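Local coordinates for flocculation protein FLO11 (PDB 4UYS) that mediates homotypic cell-cell adhesion between yeast cells during flocculation, the piece here being its homophilic-binding Flo11 domain, at residues A[111-116]-A[167-172]; A[144-149]-A[160-165]. All coordinates share one frame; numbering follows the deposited sequence. Where two conformers were deposited one is given.

Interaction 1: residues A[111-116]-A[167-172]; sequences SCQVWM and YWNIDC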
loop_
_atom_site.group_PDB
_atom_site.type_symbol
_atom_site.label_atom_id
_atom_site.label_comp_id
_atom_site.label_asym_id
_atom_site.label_seq_id
_atom_site.Cartn_x
_atom_site.Cartn_y
_atom_site.Cartn_z
ATOM N N SER A 111 -10.884 14.684 16.798
ATOM C CA SER A 111 -9.937 15.173 17.786
ATOM C C SER A 111 -8.907 14.127 18.162
ATOM O O SER A 111 -7.895 14.487 18.743
ATOM C CB SER A 111 -10.660 15.603 19.054
ATOM O OG SER A 111 -11.434 14.526 19.549
ATOM N N CYS A 112 -9.157 12.856 17.885
ATOM C CA CYS A 112 -8.265 11.776 18.286
ATOM C C CYS A 112 -7.571 11.028 17.166
ATOM O O CYS A 112 -6.581 10.375 17.451
ATOM C CB CYS A 112 -8.995 10.749 19.168
ATOM S SG CYS A 112 -9.344 11.343 20.828
ATOM N N GLN A 113 -8.116 11.049 15.941
ATOM C CA GLN A 113 -7.654 10.182 14.871
ATOM C C GLN A 113 -7.232 10.979 13.645
ATOM O O GLN A 113 -7.755 12.053 13.382
ATOM C CB GLN A 113 -8.782 9.221 14.507
ATOM C CG GLN A 113 -9.075 8.192 15.592
ATOM C CD GLN A 113 -10.364 7.422 15.375
ATOM O OE1 GLN A 113 -11.419 7.997 15.135
ATOM N NE2 GLN A 113 -10.266 6.115 15.417
ATOM N N VAL A 114 -6.310 10.397 12.884
ATOM C CA VAL A 114 -5.676 11.035 11.730
ATOM C C VAL A 114 -5.621 10.048 10.560
ATOM O O VAL A 114 -5.353 8.876 10.754
ATOM C CB VAL A 114 -4.281 11.612 12.089
ATOM C CG1 VAL A 114 -3.326 10.524 12.541
ATOM C CG2 VAL A 114 -3.720 12.451 10.975
ATOM N N TRP A 115 -5.873 10.568 9.374
ATOM C CA TRP A 115 -5.834 9.767 8.143
ATOM C C TRP A 115 -4.420 9.429 7.705
ATOM O O TRP A 115 -3.499 10.259 7.699
ATOM C CB TRP A 115 -6.485 10.519 6.980
ATOM C CG TRP A 115 -7.995 10.481 6.951
ATOM C CD1 TRP A 115 -8.831 11.499 7.302
ATOM C CD2 TRP A 115 -8.834 9.394 6.539
ATOM N NE1 TRP A 115 -10.138 11.126 7.130
ATOM C CE2 TRP A 115 -10.174 9.832 6.674
ATOM C CE3 TRP A 115 -8.568 8.116 6.050
ATOM C CZ2 TRP A 115 -11.254 9.013 6.333
ATOM C CZ3 TRP A 115 -9.627 7.319 5.712
ATOM C CH2 TRP A 115 -10.954 7.765 5.851
ATOM N N MET A 116 -4.220 8.197 7.258
ATOM C CA MET A 116 -3.076 7.834 6.463
ATOM C C MET A 116 -3.082 8.634 5.175
ATOM O O MET A 116 -4.101 8.663 4.487
ATOM C CB MET A 116 -3.151 6.349 6.116
ATOM C CG MET A 116 -1.965 5.797 5.352
ATOM S SD MET A 116 -2.186 4.051 4.900
ATOM C CE MET A 116 -3.170 4.235 3.440
ATOM N N TYR A 167 -7.101 5.052 9.021
ATOM C CA TYR A 167 -6.783 6.069 10.012
ATOM C C TYR A 167 -6.454 5.409 11.350
ATOM O O TYR A 167 -6.705 4.230 11.593
ATOM C CB TYR A 167 -7.876 7.114 10.126
ATOM C CG TYR A 167 -9.301 6.691 10.417
ATOM C CD1 TYR A 167 -9.732 6.381 11.699
ATOM C CD2 TYR A 167 -10.271 6.686 9.423
ATOM C CE1 TYR A 167 -11.040 6.096 11.980
ATOM C CE2 TYR A 167 -11.584 6.390 9.698
ATOM C CZ TYR A 167 -11.952 6.086 10.983
ATOM O OH TYR A 167 -13.255 5.804 11.332
ATOM N N TRP A 168 -5.849 6.211 12.232
ATOM C CA TRP A 168 -5.378 5.713 13.518
ATOM C C TRP A 168 -5.238 6.891 14.494
ATOM O O TRP A 168 -5.436 8.043 14.129
ATOM C CB TRP A 168 -4.046 4.986 13.369
ATOM C CG TRP A 168 -2.967 5.769 12.681
ATOM C CD1 TRP A 168 -2.224 6.772 13.205
ATOM C CD2 TRP A 168 -2.526 5.614 11.336
ATOM N NE1 TRP A 168 -1.329 7.239 12.282
ATOM C CE2 TRP A 168 -1.491 6.543 11.124
ATOM C CE3 TRP A 168 -2.861 4.736 10.290
ATOM C CZ2 TRP A 168 -0.786 6.615 9.934
ATOM C CZ3 TRP A 168 -2.139 4.809 9.114
ATOM C CH2 TRP A 168 -1.109 5.744 8.956
ATOM N N ASN A 169 -4.895 6.604 15.737
ATOM C CA ASN A 169 -4.808 7.664 16.733
ATOM C C ASN A 169 -3.611 8.584 16.540
ATOM O O ASN A 169 -2.517 8.132 16.326
ATOM C CB ASN A 169 -4.817 7.097 18.139
ATOM C CG ASN A 169 -6.197 6.697 18.633
ATOM O OD1 ASN A 169 -7.069 6.314 17.855
ATOM N ND2 ASN A 169 -6.419 6.809 19.944
ATOM N N ILE A 170 -3.892 9.873 16.651
ATOM C CA ILE A 170 -2.842 10.898 16.631
ATOM C C ILE A 170 -1.817 10.575 17.694
ATOM O O ILE A 170 -2.149 10.287 18.843
ATOM C CB ILE A 170 -3.449 12.300 16.843
ATOM C CG1 ILE A 170 -4.438 12.644 15.719
ATOM C CG2 ILE A 170 -2.360 13.366 17.002
ATOM C CD1 ILE A 170 -5.362 13.802 16.030
ATOM N N ASP A 171 -0.545 10.596 17.297
ATOM C CA ASP A 171 0.612 10.277 18.140
ATOM C C ASP A 171 0.570 8.876 18.722
ATOM O O ASP A 171 1.291 8.558 19.649
ATOM C CB ASP A 171 0.820 11.308 19.269
ATOM C CG ASP A 171 1.026 12.696 18.758
ATOM O OD1 ASP A 171 1.336 12.856 17.571
ATOM O OD2 ASP A 171 0.903 13.629 19.587
ATOM N N CYS A 172 -0.294 8.014 18.176
ATOM C CA CYS A 172 -0.579 6.743 18.802
ATOM C C CYS A 172 -0.896 6.843 20.275
ATOM O O CYS A 172 -0.557 5.976 21.068
ATOM C CB CYS A 172 0.423 5.654 18.441
ATOM S SG CYS A 172 0.452 5.253 16.674
HETATM O O HOH W 1 -4.742 10.618 19.758
HETATM O O HOH W 2 -7.844 4.610 15.765
HETATM O O HOH W 3 -13.814 7.329 14.089
#

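Interaction 2: residues A[144-149]-A[160-165]; sequences FDLSTG and QTDFPG. With NA (sodium ion), chain E.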
loop_
_atom_site.group_PDB
_atom_site.type_symbol
_atom_site.label_atom_id
_atom_site.label_comp_id
_atom_site.label_asym_id
_atom_site.label_seq_id
_atom_site.Cartn_x
_atom_site.Cartn_y
_atom_site.Cartn_z
ATOM N N PHE A 144 1.393 -1.529 -13.969
ATOM C CA PHE A 144 0.223 -0.908 -13.370
ATOM C C PHE A 144 0.574 -0.332 -12.013
ATOM O O PHE A 144 1.558 -0.724 -11.391
ATOM C CB PHE A 144 -0.966 -1.880 -13.248
ATOM C CG PHE A 144 -0.651 -3.120 -12.469
ATOM C CD1 PHE A 144 -0.151 -4.267 -13.086
ATOM C CD2 PHE A 144 -0.857 -3.155 -11.098
ATOM C CE1 PHE A 144 0.158 -5.403 -12.350
ATOM C CE2 PHE A 144 -0.563 -4.289 -10.380
ATOM C CZ PHE A 144 -0.063 -5.406 -10.993
ATOM N N ASP A 145 -0.271 0.603 -11.582
ATOM C CA ASP A 145 -0.201 1.193 -10.245
ATOM C C ASP A 145 -1.507 0.870 -9.551
ATOM O O ASP A 145 -2.586 0.929 -10.152
ATOM C CB ASP A 145 -0.137 2.732 -10.344
ATOM C CG ASP A 145 1.118 3.267 -10.981
ATOM O OD1 ASP A 145 2.050 2.488 -11.208
ATOM O OD2 ASP A 145 1.140 4.504 -11.200
ATOM N N LEU A 146 -1.392 0.503 -8.276
ATOM C CA LEU A 146 -2.535 0.268 -7.382
ATOM C C LEU A 146 -2.556 1.324 -6.294
ATOM O O LEU A 146 -1.527 1.554 -5.641
ATOM C CB LEU A 146 -2.473 -1.113 -6.769
ATOM C CG LEU A 146 -2.481 -2.254 -7.800
ATOM C CD1 LEU A 146 -2.452 -3.581 -7.071
ATOM C CD2 LEU A 146 -3.657 -2.164 -8.745
ATOM N N SER A 147 -3.690 1.969 -6.106
ATOM C CA SER A 147 -3.819 3.119 -5.227
ATOM C C SER A 147 -4.608 2.840 -3.971
ATOM O O SER A 147 -5.564 2.039 -4.002
ATOM C CB SER A 147 -4.481 4.263 -5.973
ATOM O OG SER A 147 -5.796 3.908 -6.342
ATOM N N THR A 148 -4.262 3.531 -2.884
ATOM C CA THR A 148 -5.069 3.483 -1.672
ATOM C C THR A 148 -6.040 4.653 -1.579
ATOM O O THR A 148 -5.800 5.720 -2.149
ATOM C CB THR A 148 -4.186 3.525 -0.405
ATOM O OG1 THR A 148 -3.564 4.823 -0.232
ATOM C CG2 THR A 148 -3.100 2.479 -0.416
ATOM N N GLY A 149 -7.126 4.443 -0.829
ATOM C CA GLY A 149 -7.910 5.548 -0.314
ATOM C C GLY A 149 -9.393 5.266 -0.243
ATOM O O GLY A 149 -9.960 4.410 -0.948
ATOM N N GLN A 160 -12.834 3.879 -6.840
ATOM C CA GLN A 160 -11.916 4.141 -7.913
ATOM C C GLN A 160 -10.462 3.961 -7.493
ATOM O O GLN A 160 -9.569 4.152 -8.302
ATOM C CB GLN A 160 -12.111 5.544 -8.463
ATOM C CG GLN A 160 -13.501 5.899 -8.880
ATOM C CD GLN A 160 -13.904 5.249 -10.171
ATOM O OE1 GLN A 160 -13.139 4.519 -10.821
ATOM N NE2 GLN A 160 -15.143 5.502 -10.559
ATOM N N THR A 161 -10.260 3.614 -6.241
ATOM C CA THR A 161 -8.986 3.125 -5.733
ATOM C C THR A 161 -8.996 1.610 -5.644
ATOM O O THR A 161 -10.065 0.984 -5.786
ATOM C CB THR A 161 -8.621 3.686 -4.343
ATOM O OG1 THR A 161 -9.514 3.077 -3.394
ATOM C CG2 THR A 161 -8.785 5.180 -4.284
ATOM N N ASP A 162 -7.804 1.044 -5.424
ATOM C CA ASP A 162 -7.634 -0.403 -5.355
ATOM C C ASP A 162 -7.588 -0.978 -3.974
ATOM O O ASP A 162 -7.771 -2.182 -3.818
ATOM C CB ASP A 162 -6.410 -0.787 -6.159
ATOM C CG ASP A 162 -6.457 -0.181 -7.522
ATOM O OD1 ASP A 162 -7.317 -0.648 -8.305
ATOM O OD2 ASP A 162 -5.701 0.786 -7.809
ATOM N N PHE A 163 -7.263 -0.131 -2.985
ATOM C CA PHE A 163 -7.063 -0.537 -1.610
ATOM C C PHE A 163 -7.722 0.489 -0.715
ATOM O O PHE A 163 -7.781 1.665 -1.074
ATOM C CB PHE A 163 -5.570 -0.517 -1.256
ATOM C CG PHE A 163 -4.676 -1.366 -2.112
ATOM C CD1 PHE A 163 -4.899 -2.712 -2.350
ATOM C CD2 PHE A 163 -3.474 -0.819 -2.573
ATOM C CE1 PHE A 163 -4.004 -3.461 -3.067
ATOM C CE2 PHE A 163 -2.557 -1.577 -3.278
ATOM C CZ PHE A 163 -2.820 -2.900 -3.495
ATOM N N PRO A 164 -8.200 0.079 0.447
ATOM C CA PRO A 164 -8.794 1.042 1.364
ATOM C C PRO A 164 -7.816 2.086 1.868
ATOM O O PRO A 164 -6.583 1.866 1.897
ATOM C CB PRO A 164 -9.331 0.165 2.502
ATOM C CG PRO A 164 -8.619 -1.138 2.390
ATOM C CD PRO A 164 -8.218 -1.296 0.972
ATOM N N GLY A 165 -8.384 3.202 2.308
ATOM C CA GLY A 165 -7.652 4.123 3.204
ATOM C C GLY A 165 -7.840 3.709 4.660
ATOM O O GLY A 165 -8.709 2.889 4.998
HETATM NA NA NA E . 2.709 1.817 -13.872
HETATM O O HOH W 4 -5.162 1.352 -10.433
HETATM O O HOH W 5 -7.034 5.200 -8.324
HETATM O O HOH W 6 1.444 1.831 -16.237
HETATM O O HOH W 7 3.619 4.401 -14.510
#

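Interaction 1: residues A[111-116]-A[167-172]
Strands 113-115 and 167-169 pair antiparallel, the second strand lying in the middle of a small three-stranded sheet whose other edge is strand 12-13. Val114 and Trp168 form the hydrogen-bonded pair: Val114 N reaches Trp168 O at 2.8 Å, and Trp168 N returns a bond to Val114 O. Ile170 N continues the ladder to Cys112 O (2.9 Å), which also takes a proton from a water shared with Ile170 O. On one face, Trp115 and Tyr167 make a T-shaped stack with planes 79° apart, CD2 of Tyr167 coming over the six-membered ring of Trp115, 3.8 Å from its CH2. Gln113 then sets its amide at the opposite edge of the phenol, NE2 3.5 Å from Tyr167 CE1, and a water spans Gln113 OE1 and Tyr167 OH. Surface aromatic bands confer homophilic binding on the Flo11 domain, and these two partly exposed rings are consistent with such a role. On the side of Val114 and Trp168, the indole takes Met116 CB against its CZ3 (3.5 Å); with CG anti to the backbone N (chi1 -176°) and the chain extended to SD, the sulfur makes a Met-aromatic contact at the indole edge. Val114 CB meets Ile170 CG1, and Tyr47 and Ile49 cover this side.

Interaction 2: residues A[144-149]-A[160-165]
Phe163, Ser147 and Gly149 lose the most surface where the end of strand 143-147 meets the irregular segment 160-165. Ser147 O is gripped twice, by Asp162 N at 2.8 Å and by Phe163 N at 2.9 Å, both bonds bent. In the other direction, Ser147 N gives a straight bond (164°) to the anti lone pair of Asp162 OD2, 2.9 Å away. The other carboxylate oxygen of Asp162 is held by His23 of helix 21-26, so the group is fixed from both ends; an alanine here would probably leave Ser147 N and His23 without their acceptor and open a gap beside Leu146 CD2. With CG beside its own backbone N (chi1 -57°), Phe163 lays its ring against Leu146, CE2 3.5 Å from Leu146 CB, while Thr148 CG2 lies near the ring plane at its edge. Gly149 N bonds Phe163 O at 2.9 Å, and Thr161 OG1 donates to Gly149 O (2.8 Å) and is also hydrogen-bonded to Ser159. Gly149 has a phi of 145°, where a side chain would press on the preceding carbonyl. Irregular coil, tied by a single backbone bridge and an aspartate side chain, thus packs beside the edge strand of the five-stranded sheet.

How the interactions relate
Both contacts lie within the Flo11 domain, their centres about 20 Å apart, and the chain runs directly from one to the other: segment 160-165 leads into strand 166-169, which supplies the second half of interaction 1. Interaction 2, whose segments are 11 residues apart at their closest ends, therefore falls within the longer span that interaction 1 closes. The two meet in packing contacts, Met116 CE lying 3.7 Å from Thr148 OG1 and Trp115 CZ3 4.2 Å from Gly165 C. Cys112 and Cys172 of interaction 1 are disulfide-bonded to Cys176 and Cys8, near the two ends of this domain piece. At the far end of interaction 2, Asp145 OD1 ligates a sodium ion at 2.8 Å, joined there by two waters.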